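Local coordinates for protein transcription regulator (Haloarcula marismortui ATCC 43049, PDB 3CRJ) that probably binds regulatory DNA through a helix-turn-helix and represses transcription as a TetR-type regulator, at residues 36-39 with 40-43; 46-49 with 50-54; 96-99 with 100-103; 114-117 with 118-122; 132-135 with 136-139. One frame throughout, in Å; residues are numbered along the deposited sequence.

Overall arrangement
Along the chain the five contacts come in series; each is a local turn closing no long loop, and none nests or crosses. Contact 1 opens helix 37-44 and contact 2 forms helix 48-52, the two helices of the predicted helix-turn-helix; they touch, Ile-37 CG2 lying 3.4 Å from Val-51 CG2. Contact 3 ends helix 85-97 and leads to helix 104-115, whose end turns through contact 4 into helix 121-148. Contact 5 lies further along that same helix and meets contact 3 where Leu-96 CD1 stands 3.6 Å from Met-137 CE. Contacts 1 and 5 lie on opposite sides of the chain's centre, with centres about 34 Å apart.

Contact 1: 36-39 with 40-43; sequences TIQR and IADE
The first helix of the predicted helix-turn-helix starts here, with Thr-36 as its N-cap and Ile-40 one turn on. Thr-36 is used twice: its OG1 accepts the capping bond from Arg-39 N at 2.9 Å, and its carbonyl O takes Ile-40 N, also at 2.9 Å. A chi1 near +60° (69°) turns the threonine OG1 to the N-H of Arg-39. The regular i to i+4 bonds follow, Ala-41 N giving to Ile-37 O, Asp-42 N to Gln-38 O at 2.7 Å, and Glu-43 N to Arg-39 O at 3.0 Å. Ile-40 lays its CG1 3.4 Å from Thr-36 O, while CD1 reaches back along the turn to 4.1 Å from Ile-37 CA. Beyond the turn the same side chain packs on Leu-35, Thr-23 and Leu-61; an alanine here would probably open a gap against those three and leave the helix start less firmly seated. Gln-38, beside Thr-48, bends at chi2, which carries OE1 to 4.1 Å from Ala-41 CB. Glu-43 faces helix 12-30 and makes a salt bridge with Arg-25. The chemistry is thus divided: a hydroxyl satisfies a first-turn N-H that has no carbonyl a full turn before it in the helix, Ile-40 fills the buried side against Leu-61 and Thr-23, and a charge pair ties the helix to 12-30.

Contact 2: 46-49 with 50-54; sequences KSTA and AVHYY
Thr-48 O is gripped by two backbone N-H groups from the next turn: His-52 N comes in the carbonyl plane at 3.1 Å with a nearly straight bond (164°), while Val-51 N, also at 3.1 Å, makes a weak one. The CG1 methyl of Val-51 also packs against that oxygen, at 3.5 Å. One residue earlier, Ser-47 is the N-cap. Its OG, swung anti to its own N (chi1 156°), accepts from Ala-49 N at 2.9 Å, and its carbonyl O takes Ala-50 N at 3.0 Å, the donor standing well above the carbonyl plane. Such a steep approach belongs to a tight, short-span turn, and the bonding of the whole helix is accordingly loose; Tyr-53 N reaches Ala-49 O only weakly. Before the cap, Lys-46 lays its CB 3.8 Å from Ala-50 CB, its amine end leading away. Within 50-54 the neighbouring tyrosines also meet, CD1 of Tyr-53 lying over the Tyr-54 ring. Helix 48-52 would be the DNA-reading helix if the motif works as in other TetR proteins. Its inner side is covered by helix 37-44, with Val-51 on Ile-37 and Ala-41, and by helix 12-30, where Val-51 packs on Ile-19. Just past its end, Tyr-54 packs on Ile-19 too and meets Phe-12 edge-to-face.

Contact 3: 96-99 with 100-103; sequences LLVK and PQEN
Gln-101 reaches back over the end of the preceding helix, and its NE2 donates to Leu-97 O at 2.7 Å, close to straight (155°). The acceptor lies almost in the plane of the Gln-101 amide, so the bond uses an N-H squarely, although the donor itself is tilted somewhat from the carbonyl plane. The chain gets there by setting CG beside its backbone N (chi1 -76°) and then running extended, which sends the amide past Val-98, whose CB is 4.1 Å from NE2. The backbone N of Gln-101 is held as well, giving to Val-98 O at 3.1 Å from above the carbonyl plane; one residue thus takes the carbonyls of both Leu-97 and Val-98. With an alanine here the NE2 bond is gone, and Leu-97 O is likely to be left without this partner and the turn less firmly tied to the helix end. A weak bond from Glu-102 N to Lys-99 O, at 3.3 Å, extends the turn.

Pro-100 helps to shape the turn: with no N-H it cannot give the i+4 bond to Leu-96 O, and its CG lies 3.2 Å from that oxygen. Lys-99 CB packs beside the ring, 3.5 Å from Pro-100 CD, while its amine turns back to a salt bridge with Glu-95. Further out, Gln-101 rests on Leu-183 and Glu-184 and Val-98 on Arg-187, all of helix 181-198. Leu-97 meets Ile-167 of helix 156-176, and Leu-96 fits against Val-134 and Met-137 of helix 121-148.

Contact 4: 114-117 with 118-122; sequences RSQA and PYKEA
Gln-116, Ala-117 and Pro-118 carry this turn. Gln-116 works mainly through its carbonyl O, which receives Tyr-119 N at 2.9 Å; the bond is straight at the hydrogen (160°), yet the donor sits well above the carbonyl plane. The same oxygen has Lys-120 CG 3.4 Å away. The Gln-116 side chain runs extended beyond CG and lies alongside that of Lys-120, both pointing the same way, with Gln-116 CD 4.1 Å from Lys-120 CE. Ala-117 contributes its methyl, CB standing 3.7 Å from Pro-118 CD, and its O, which takes a weak bond from Lys-120 N at 3.4 Å.

Pro-118 has no N-H, so it cannot continue the helical bonding of 104-115; its CD is instead laid 3.4 Å from Ser-115 O. The ring also packs on Val-108 of the second subunit.

The polar ends find partners elsewhere. Lys-120 NZ is gripped by Tyr-32 OH and by a salt bridge to Asp-59, a link from this domain to the region of the DNA-binding part. Tyr-119 OH bonds to Glu-112 of the second subunit, and Ser-115 OG, bonded to Glu-112 O of its own chain, also meets Ser-115 OG of the other.

Lys-120 occupies the N-cap position of the helix that follows. Taken together, this is a proline-containing helix-to-helix connection, one helix ended and the next begun within a few residues, placed at the dimer interface of a TetR-type regulator.

Contact 5: 132-135 with 136-139; sequences EYVR and YMLK
Met-137, here a selenomethionine, leans back toward Tyr-133 and Val-134 of the previous helical turn. Its CB lies 3.7 Å from Tyr-133 O, which also accepts the Met-137 N-H at 3.0 Å. From there CG, placed between the backbone N and carbonyl carbon (chi1 67°), passes beside Val-134 O. SE then comes to 4.1 Å from Tyr-133 CE2, the two side chains crossing at about a right angle. It stands 5.1 Å from the centroid of the Tyr-133 ring and 55° off its normal, an oblique Met-aromatic contact. Finally CE bends round to meet Val-134 CG1 at 4.4 Å. Helix 121-148 is one of the long helices in the all-helical C-terminal domain of this TetR-type fold, and this side chain faces inward, packing on Leu-92 of helix 85-97. Next to it, Val-134 and Leu-138 lie side by side, CG1 of the valine 3.7 Å from CD1 of the leucine, and both rest on Leu-164 of helix 156-176. The polar face holds Arg-135, whose NH1 makes a salt bridge to Glu-132 OE1 at 2.7 Å, coming from above the carboxylate plane. A second salt bridge joins Arg-135 NH2 to Glu-157, and the two acids probably temper the like charges of Arg-135 and Lys-139, Arg-135 NH2 and Lys-139 NZ lying 5.3 Å apart.

Contact 1: 36-39 with 40-43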
loop_
_atom_site.group_PDB
_atom_site.type_symbol
_atom_site.label_atom_id
_atom_site.label_comp_id
_atom_site.label_asym_id
_atom_site.label_seq_id
_atom_site.Cartn_x
_atom_site.Cartn_y
_atom_site.Cartn_z
ATOM N N THR A 36 -8.846 4.623 21.538
ATOM C CA THR A 36 -8.624 5.570 22.623
ATOM C C THR A 36 -7.906 4.836 23.749
ATOM O O THR A 36 -8.221 3.689 24.047
ATOM C CB THR A 36 -9.955 6.165 23.182
ATOM O OG1 THR A 36 -10.704 5.150 23.868
ATOM C CG2 THR A 36 -10.806 6.759 22.086
ATOM N N ILE A 37 -6.942 5.492 24.380
ATOM C CA ILE A 37 -6.406 5.011 25.653
ATOM C C ILE A 37 -7.532 4.318 26.455
ATOM O O ILE A 37 -7.384 3.180 26.920
ATOM C CB ILE A 37 -5.819 6.179 26.465
ATOM C CG1 ILE A 37 -4.777 6.960 25.642
ATOM C CG2 ILE A 37 -5.274 5.702 27.813
ATOM C CD1 ILE A 37 -3.413 6.296 25.533
ATOM N N GLN A 38 -8.678 4.985 26.566
ATOM C CA GLN A 38 -9.760 4.424 27.323
ATOM C C GLN A 38 -10.077 3.004 26.874
ATOM O O GLN A 38 -10.226 2.096 27.707
ATOM C CB GLN A 38 -11.002 5.287 27.230
ATOM C CG GLN A 38 -12.129 4.757 28.094
ATOM C CD GLN A 38 -11.629 4.195 29.443
ATOM O OE1 GLN A 38 -11.667 2.971 29.669
ATOM N NE2 GLN A 38 -11.144 5.082 30.335
ATOM N N ARG A 39 -10.180 2.809 25.562
ATOM C CA ARG A 39 -10.603 1.516 25.041
ATOM C C ARG A 39 -9.492 0.489 25.221
ATOM O O ARG A 39 -9.742 -0.656 25.614
ATOM C CB ARG A 39 -11.072 1.633 23.596
ATOM C CG ARG A 39 -12.536 2.043 23.514
ATOM C CD ARG A 39 -12.841 2.666 22.187
ATOM N NE ARG A 39 -14.141 3.332 22.189
ATOM C CZ ARG A 39 -14.895 3.502 21.103
ATOM N NH1 ARG A 39 -14.488 3.055 19.926
ATOM N NH2 ARG A 39 -16.062 4.104 21.186
ATOM N N ILE A 40 -8.263 0.929 24.975
ATOM C CA ILE A 40 -7.087 0.191 25.392
ATOM C C ILE A 40 -7.214 -0.209 26.864
ATOM O O ILE A 40 -7.139 -1.391 27.196
ATOM C CB ILE A 40 -5.839 1.029 25.185
ATOM C CG1 ILE A 40 -5.720 1.393 23.705
ATOM C CG2 ILE A 40 -4.614 0.294 25.733
ATOM C CD1 ILE A 40 -4.514 2.247 23.372
ATOM N N ALA A 41 -7.448 0.766 27.736
ATOM C CA ALA A 41 -7.567 0.462 29.153
ATOM C C ALA A 41 -8.671 -0.539 29.438
ATOM O O ALA A 41 -8.467 -1.457 30.216
ATOM C CB ALA A 41 -7.763 1.710 29.961
ATOM N N ASP A 42 -9.833 -0.376 28.810
ATOM C CA ASP A 42 -10.903 -1.380 28.953
ATOM C C ASP A 42 -10.442 -2.798 28.585
ATOM O O ASP A 42 -10.823 -3.775 29.210
ATOM C CB ASP A 42 -12.161 -1.007 28.173
ATOM C CG ASP A 42 -13.276 -2.045 28.346
ATOM O OD1 ASP A 42 -13.248 -3.103 27.659
ATOM O OD2 ASP A 42 -14.189 -1.818 29.182
ATOM N N GLU A 43 -9.608 -2.904 27.569
ATOM C CA GLU A 43 -9.092 -4.203 27.188
ATOM C C GLU A 43 -7.993 -4.728 28.114
ATOM O O GLU A 43 -7.772 -5.929 28.200
ATOM C CB GLU A 43 -8.646 -4.180 25.732
ATOM C CG GLU A 43 -9.772 -4.564 24.774
ATOM C CD GLU A 43 -9.978 -6.059 24.684
ATOM O OE1 GLU A 43 -9.324 -6.803 25.440
ATOM O OE2 GLU A 43 -10.801 -6.491 23.855
#

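Contact 2: 46-49 with 50-54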
loop_
_atom_site.group_PDB
_atom_site.type_symbol
_atom_site.label_atom_id
_atom_site.label_comp_id
_atom_site.label_asym_id
_atom_site.label_seq_id
_atom_site.Cartn_x
_atom_site.Cartn_y
_atom_site.Cartn_z
ATOM N N LYS A 46 -7.389 -2.748 33.619
ATOM C CA LYS A 46 -7.024 -1.789 34.648
ATOM C C LYS A 46 -7.502 -0.379 34.327
ATOM O O LYS A 46 -7.936 -0.106 33.217
ATOM C CB LYS A 46 -5.514 -1.801 34.884
ATOM C CG LYS A 46 -5.069 -2.729 36.011
ATOM C CD LYS A 46 -4.453 -4.006 35.462
ATOM C CE LYS A 46 -3.761 -4.812 36.580
ATOM N NZ LYS A 46 -2.691 -5.728 36.041
ATOM N N SER A 47 -7.457 0.488 35.335
ATOM C CA SER A 47 -7.662 1.929 35.211
ATOM C C SER A 47 -6.986 2.572 33.996
ATOM O O SER A 47 -5.940 2.118 33.532
ATOM C CB SER A 47 -7.113 2.607 36.460
ATOM O OG SER A 47 -6.785 3.953 36.177
ATOM N N THR A 48 -7.579 3.664 33.518
ATOM C CA THR A 48 -7.013 4.421 32.413
ATOM C C THR A 48 -5.611 4.948 32.769
ATOM O O THR A 48 -4.710 4.917 31.953
ATOM C CB THR A 48 -7.990 5.532 31.935
ATOM O OG1 THR A 48 -7.548 6.056 30.689
ATOM C CG2 THR A 48 -8.075 6.653 32.889
ATOM N N ALA A 49 -5.428 5.361 34.011
ATOM C CA ALA A 49 -4.158 5.869 34.508
ATOM C C ALA A 49 -3.091 4.789 34.646
ATOM O O ALA A 49 -1.913 5.092 34.781
ATOM C CB ALA A 49 -4.366 6.580 35.858
ATOM N N ALA A 50 -3.497 3.530 34.652
ATOM C CA ALA A 50 -2.514 2.458 34.635
ATOM C C ALA A 50 -1.851 2.329 33.240
ATOM O O ALA A 50 -0.733 1.834 33.139
ATOM C CB ALA A 50 -3.137 1.144 35.083
ATOM N N VAL A 51 -2.523 2.776 32.179
ATOM C CA VAL A 51 -1.845 2.932 30.900
ATOM C C VAL A 51 -1.103 4.271 30.770
ATOM O O VAL A 51 0.025 4.298 30.272
ATOM C CB VAL A 51 -2.718 2.520 29.636
ATOM C CG1 VAL A 51 -4.104 2.069 30.019
ATOM C CG2 VAL A 51 -2.711 3.587 28.516
ATOM N N HIS A 52 -1.689 5.368 31.255
ATOM C CA HIS A 52 -0.982 6.666 31.216
ATOM C C HIS A 52 0.284 6.706 32.061
ATOM O O HIS A 52 1.104 7.631 31.939
ATOM C CB HIS A 52 -1.892 7.831 31.572
ATOM C CG HIS A 52 -2.700 8.321 30.418
ATOM N ND1 HIS A 52 -4.033 8.653 30.525
ATOM C CD2 HIS A 52 -2.367 8.516 29.124
ATOM C CE1 HIS A 52 -4.489 9.036 29.347
ATOM N NE2 HIS A 52 -3.498 8.954 28.478
ATOM N N TYR A 53 0.439 5.695 32.912
ATOM C CA TYR A 53 1.669 5.499 33.666
ATOM C C TYR A 53 2.851 5.241 32.721
ATOM O O TYR A 53 3.958 5.685 32.984
ATOM C CB TYR A 53 1.499 4.357 34.678
ATOM C CG TYR A 53 2.709 4.094 35.554
ATOM C CD1 TYR A 53 3.683 3.178 35.167
ATOM C CD2 TYR A 53 2.873 4.748 36.772
ATOM C CE1 TYR A 53 4.798 2.923 35.969
ATOM C CE2 TYR A 53 3.981 4.501 37.576
ATOM C CZ TYR A 53 4.940 3.589 37.163
ATOM O OH TYR A 53 6.041 3.334 37.944
ATOM N N TYR A 54 2.599 4.545 31.616
ATOM C CA TYR A 54 3.652 4.185 30.678
ATOM C C TYR A 54 3.659 5.028 29.418
ATOM O O TYR A 54 4.717 5.289 28.854
ATOM C CB TYR A 54 3.553 2.705 30.317
ATOM C CG TYR A 54 3.727 1.814 31.517
ATOM C CD1 TYR A 54 4.998 1.534 32.019
ATOM C CD2 TYR A 54 2.626 1.265 32.164
ATOM C CE1 TYR A 54 5.169 0.724 33.124
ATOM C CE2 TYR A 54 2.782 0.456 33.271
ATOM C CZ TYR A 54 4.062 0.186 33.749
ATOM O OH TYR A 54 4.231 -0.614 34.863
#

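Contact 3: 96-99 with 100-103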
loop_
_atom_site.group_PDB
_atom_site.type_symbol
_atom_site.label_atom_id
_atom_site.label_comp_id
_atom_site.label_asym_id
_atom_site.label_seq_id
_atom_site.Cartn_x
_atom_site.Cartn_y
_atom_site.Cartn_z
ATOM N N LEU A 96 6.594 -13.406 5.349
ATOM C CA LEU A 96 6.071 -12.082 5.056
ATOM C C LEU A 96 4.731 -12.142 4.316
ATOM O O LEU A 96 3.947 -11.196 4.373
ATOM C CB LEU A 96 7.079 -11.297 4.217
ATOM C CG LEU A 96 8.407 -10.873 4.834
ATOM C CD1 LEU A 96 9.540 -10.977 3.824
ATOM C CD2 LEU A 96 8.261 -9.471 5.354
ATOM N N LEU A 97 4.464 -13.253 3.635
ATOM C CA LEU A 97 3.305 -13.322 2.728
ATOM C C LEU A 97 2.272 -14.397 3.034
ATOM O O LEU A 97 1.122 -14.215 2.705
ATOM C CB LEU A 97 3.736 -13.411 1.259
ATOM C CG LEU A 97 3.726 -12.176 0.353
ATOM C CD1 LEU A 97 3.587 -10.887 1.112
ATOM C CD2 LEU A 97 4.957 -12.161 -0.526
ATOM N N VAL A 98 2.653 -15.509 3.648
ATOM C CA VAL A 98 1.643 -16.511 4.009
ATOM C C VAL A 98 1.120 -16.381 5.446
ATOM O O VAL A 98 -0.088 -16.446 5.669
ATOM C CB VAL A 98 2.080 -17.951 3.658
ATOM C CG1 VAL A 98 2.876 -17.931 2.369
ATOM C CG2 VAL A 98 2.891 -18.563 4.781
ATOM N N LYS A 99 2.018 -16.180 6.410
ATOM C CA LYS A 99 1.617 -15.987 7.817
ATOM C C LYS A 99 0.550 -14.896 8.035
ATOM O O LYS A 99 -0.392 -15.138 8.794
ATOM C CB LYS A 99 2.831 -15.711 8.732
ATOM C CG LYS A 99 3.913 -16.784 8.703
ATOM C CD LYS A 99 3.442 -18.145 9.278
ATOM C CE LYS A 99 4.607 -19.151 9.452
ATOM N NZ LYS A 99 5.577 -19.210 8.320
ATOM N N PRO A 100 0.697 -13.701 7.388
ATOM C CA PRO A 100 -0.258 -12.599 7.611
ATOM C C PRO A 100 -1.648 -12.825 7.012
ATOM O O PRO A 100 -2.531 -11.949 7.163
ATOM C CB PRO A 100 0.410 -11.391 6.942
ATOM C CG PRO A 100 1.810 -11.802 6.700
ATOM C CD PRO A 100 1.750 -13.276 6.456
ATOM N N GLN A 101 -1.843 -13.979 6.358
ATOM C CA GLN A 101 -3.174 -14.388 5.898
ATOM C C GLN A 101 -4.098 -14.757 7.065
ATOM O O GLN A 101 -5.204 -15.260 6.823
ATOM C CB GLN A 101 -3.104 -15.490 4.820
ATOM C CG GLN A 101 -2.680 -14.946 3.429
ATOM C CD GLN A 101 -2.175 -16.011 2.443
ATOM O OE1 GLN A 101 -2.887 -16.954 2.096
ATOM N NE2 GLN A 101 -0.957 -15.829 1.955
ATOM N N GLU A 102 -3.642 -14.493 8.314
ATOM C CA GLU A 102 -4.482 -14.560 9.561
ATOM C C GLU A 102 -4.491 -13.308 10.509
ATOM O O GLU A 102 -4.837 -13.432 11.693
ATOM C CB GLU A 102 -4.164 -15.819 10.373
ATOM C CG GLU A 102 -4.529 -17.117 9.693
ATOM C CD GLU A 102 -3.693 -17.362 8.455
ATOM O OE1 GLU A 102 -2.479 -17.068 8.487
ATOM O OE2 GLU A 102 -4.250 -17.825 7.437
ATOM N N ASN A 103 -4.122 -12.126 10.001
ATOM C CA ASN A 103 -4.230 -10.880 10.781
ATOM C C ASN A 103 -5.091 -9.764 10.111
ATOM O O ASN A 103 -4.968 -8.575 10.431
ATOM C CB ASN A 103 -2.834 -10.376 11.221
ATOM C CG ASN A 103 -2.238 -9.311 10.269
ATOM O OD1 ASN A 103 -2.205 -9.475 9.041
ATOM N ND2 ASN A 103 -1.756 -8.217 10.852
#

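Contact 4: 114-117 with 118-122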
loop_
_atom_site.group_PDB
_atom_site.type_symbol
_atom_site.label_atom_id
_atom_site.label_comp_id
_atom_site.label_asym_id
_atom_site.label_seq_id
_atom_site.Cartn_x
_atom_site.Cartn_y
_atom_site.Cartn_z
ATOM N N ARG A 114 -0.244 3.709 8.335
ATOM C CA ARG A 114 0.722 3.964 7.262
ATOM C C ARG A 114 0.369 5.209 6.487
ATOM O O ARG A 114 1.248 5.991 6.131
ATOM C CB ARG A 114 0.819 2.805 6.290
ATOM C CG ARG A 114 1.723 1.702 6.743
ATOM C CD ARG A 114 1.890 0.652 5.649
ATOM N NE ARG A 114 2.372 -0.624 6.171
ATOM C CZ ARG A 114 1.571 -1.629 6.535
ATOM N NH1 ARG A 114 0.235 -1.495 6.445
ATOM N NH2 ARG A 114 2.104 -2.766 7.000
ATOM N N SER A 115 -0.924 5.387 6.222
ATOM C CA SER A 115 -1.383 6.572 5.503
ATOM C C SER A 115 -1.136 7.832 6.315
ATOM O O SER A 115 -1.134 8.916 5.760
ATOM C CB SER A 115 -2.842 6.447 5.057
ATOM O OG SER A 115 -3.740 6.666 6.125
ATOM N N GLN A 116 -0.890 7.679 7.616
ATOM C CA GLN A 116 -0.559 8.814 8.485
ATOM C C GLN A 116 0.909 9.118 8.721
ATOM O O GLN A 116 1.237 10.139 9.292
ATOM C CB GLN A 116 -1.256 8.679 9.807
ATOM C CG GLN A 116 -2.523 9.448 9.819
ATOM C CD GLN A 116 -3.432 8.938 10.874
ATOM O OE1 GLN A 116 -3.577 7.716 11.048
ATOM N NE2 GLN A 116 -4.065 9.859 11.609
ATOM N N ALA A 117 1.792 8.259 8.232
ATOM C CA ALA A 117 3.234 8.475 8.316
ATOM C C ALA A 117 3.732 9.855 7.850
ATOM O O ALA A 117 4.656 10.382 8.450
ATOM C CB ALA A 117 3.995 7.347 7.615
ATOM N N PRO A 118 3.140 10.445 6.789
ATOM C CA PRO A 118 3.608 11.790 6.429
ATOM C C PRO A 118 3.209 12.905 7.409
ATOM O O PRO A 118 3.630 14.058 7.229
ATOM C CB PRO A 118 2.965 12.042 5.054
ATOM C CG PRO A 118 2.397 10.768 4.615
ATOM C CD PRO A 118 2.108 9.973 5.848
ATOM N N TYR A 119 2.417 12.592 8.429
ATOM C CA TYR A 119 2.018 13.620 9.386
ATOM C C TYR A 119 2.618 13.374 10.747
ATOM O O TYR A 119 2.472 14.198 11.644
ATOM C CB TYR A 119 0.492 13.721 9.523
ATOM C CG TYR A 119 -0.256 13.975 8.239
ATOM C CD1 TYR A 119 -1.472 13.339 7.983
ATOM C CD2 TYR A 119 0.243 14.844 7.277
ATOM C CE1 TYR A 119 -2.175 13.568 6.788
ATOM C CE2 TYR A 119 -0.447 15.078 6.082
ATOM C CZ TYR A 119 -1.654 14.436 5.840
ATOM O OH TYR A 119 -2.327 14.678 4.653
ATOM N N LYS A 120 3.280 12.234 10.902
ATOM C CA LYS A 120 3.759 11.782 12.203
ATOM C C LYS A 120 5.100 11.094 12.024
ATOM O O LYS A 120 5.186 9.994 11.461
ATOM C CB LYS A 120 2.757 10.816 12.850
ATOM C CG LYS A 120 1.283 11.084 12.511
ATOM C CD LYS A 120 0.403 10.723 13.698
ATOM C CE LYS A 120 -1.062 11.070 13.501
ATOM N NZ LYS A 120 -1.804 10.649 14.723
ATOM N N GLU A 121 6.148 11.755 12.494
ATOM C CA GLU A 121 7.497 11.208 12.475
ATOM C C GLU A 121 7.642 9.870 13.194
ATOM O O GLU A 121 8.286 8.955 12.673
ATOM C CB GLU A 121 8.457 12.196 13.103
ATOM C CG GLU A 121 9.310 12.931 12.125
ATOM C CD GLU A 121 10.359 13.732 12.847
ATOM O OE1 GLU A 121 11.472 13.196 13.051
ATOM O OE2 GLU A 121 10.054 14.877 13.250
ATOM N N ALA A 122 7.051 9.758 14.383
ATOM C CA ALA A 122 7.192 8.555 15.185
ATOM C C ALA A 122 6.723 7.328 14.420
ATOM O O ALA A 122 7.334 6.260 14.544
ATOM C CB ALA A 122 6.450 8.691 16.485
#

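Contact 5: 132-135 with 136-139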
loop_
_atom_site.group_PDB
_atom_site.type_symbol
_atom_site.label_atom_id
_atom_site.label_comp_id
_atom_site.label_asym_id
_atom_site.label_seq_id
_atom_site.Cartn_x
_atom_site.Cartn_y
_atom_site.Cartn_z
ATOM N N GLU A 132 13.561 -1.380 6.682
ATOM C CA GLU A 132 15.019 -1.651 6.678
ATOM C C GLU A 132 15.373 -3.057 7.150
ATOM O O GLU A 132 16.289 -3.692 6.609
ATOM C CB GLU A 132 15.837 -0.655 7.518
ATOM C CG GLU A 132 15.813 0.800 7.101
ATOM C CD GLU A 132 16.530 1.121 5.784
ATOM O OE1 GLU A 132 16.603 0.258 4.866
ATOM O OE2 GLU A 132 16.991 2.286 5.657
ATOM N N TYR A 133 14.655 -3.528 8.165
ATOM C CA TYR A 133 14.941 -4.823 8.742
ATOM C C TYR A 133 14.675 -5.919 7.727
ATOM O O TYR A 133 15.480 -6.861 7.580
ATOM C CB TYR A 133 14.095 -5.079 9.990
ATOM C CG TYR A 133 14.422 -6.408 10.607
ATOM C CD1 TYR A 133 15.555 -6.554 11.426
ATOM C CD2 TYR A 133 13.639 -7.539 10.345
ATOM C CE1 TYR A 133 15.888 -7.784 11.982
ATOM C CE2 TYR A 133 13.971 -8.794 10.892
ATOM C CZ TYR A 133 15.093 -8.901 11.713
ATOM O OH TYR A 133 15.420 -10.113 12.299
ATOM N N VAL A 134 13.550 -5.779 7.025
ATOM C CA VAL A 134 13.154 -6.743 6.016
ATOM C C VAL A 134 14.149 -6.694 4.889
ATOM O O VAL A 134 14.701 -7.714 4.511
ATOM C CB VAL A 134 11.701 -6.508 5.536
ATOM C CG1 VAL A 134 11.371 -7.367 4.312
ATOM C CG2 VAL A 134 10.708 -6.780 6.696
ATOM N N ARG A 135 14.405 -5.497 4.381
ATOM C CA ARG A 135 15.458 -5.256 3.396
ATOM C C ARG A 135 16.807 -5.933 3.779
ATOM O O ARG A 135 17.376 -6.693 2.985
ATOM C CB ARG A 135 15.609 -3.750 3.231
ATOM C CG ARG A 135 16.464 -3.284 2.080
ATOM C CD ARG A 135 16.780 -1.785 2.232
ATOM N NE ARG A 135 18.127 -1.450 1.747
ATOM C CZ ARG A 135 19.096 -0.893 2.478
ATOM N NH1 ARG A 135 18.915 -0.568 3.765
ATOM N NH2 ARG A 135 20.270 -0.659 1.910
ATOM N N TYR A 136 17.303 -5.678 4.995
ATOM C CA TYR A 136 18.518 -6.325 5.456
ATOM C C TYR A 136 18.412 -7.847 5.367
ATOM O O TYR A 136 19.286 -8.485 4.815
ATOM C CB TYR A 136 18.912 -5.883 6.867
ATOM C CG TYR A 136 20.163 -6.576 7.424
ATOM C CD1 TYR A 136 21.402 -5.938 7.441
ATOM C CD2 TYR A 136 20.093 -7.873 7.946
ATOM C CE1 TYR A 136 22.541 -6.584 7.967
ATOM C CE2 TYR A 136 21.208 -8.529 8.459
ATOM C CZ TYR A 136 22.434 -7.891 8.478
ATOM O OH TYR A 136 23.541 -8.572 9.009
HETATM N N MSE A 137 17.359 -8.443 5.894
HETATM C CA MSE A 137 17.296 -9.903 5.895
HETATM C C MSE A 137 17.076 -10.508 4.507
HETATM O O MSE A 137 17.507 -11.623 4.246
HETATM C CB MSE A 137 16.237 -10.402 6.855
HETATM C CG MSE A 137 14.871 -10.040 6.409
HETATM SE SE MSE A 137 13.521 -10.919 7.442
HETATM C CE MSE A 137 12.407 -11.333 5.925
ATOM N N LEU A 138 16.430 -9.769 3.619
ATOM C CA LEU A 138 16.228 -10.235 2.253
ATOM C C LEU A 138 17.478 -10.101 1.385
ATOM O O LEU A 138 17.909 -11.073 0.758
ATOM C CB LEU A 138 15.067 -9.485 1.612
ATOM C CG LEU A 138 13.687 -10.044 1.967
ATOM C CD1 LEU A 138 12.626 -9.193 1.293
ATOM C CD2 LEU A 138 13.568 -11.487 1.563
ATOM N N LYS A 139 18.071 -8.909 1.354
ATOM C CA LYS A 139 19.364 -8.740 0.717
ATOM C C LYS A 139 20.448 -9.716 1.204
ATOM O O LYS A 139 21.231 -10.233 0.398
ATOM C CB LYS A 139 19.852 -7.329 0.884
ATOM C CG LYS A 139 20.900 -6.951 -0.128
ATOM C CD LYS A 139 20.987 -5.453 -0.231
ATOM C CE LYS A 139 21.579 -4.833 1.041
ATOM N NZ LYS A 139 22.981 -5.222 1.240
#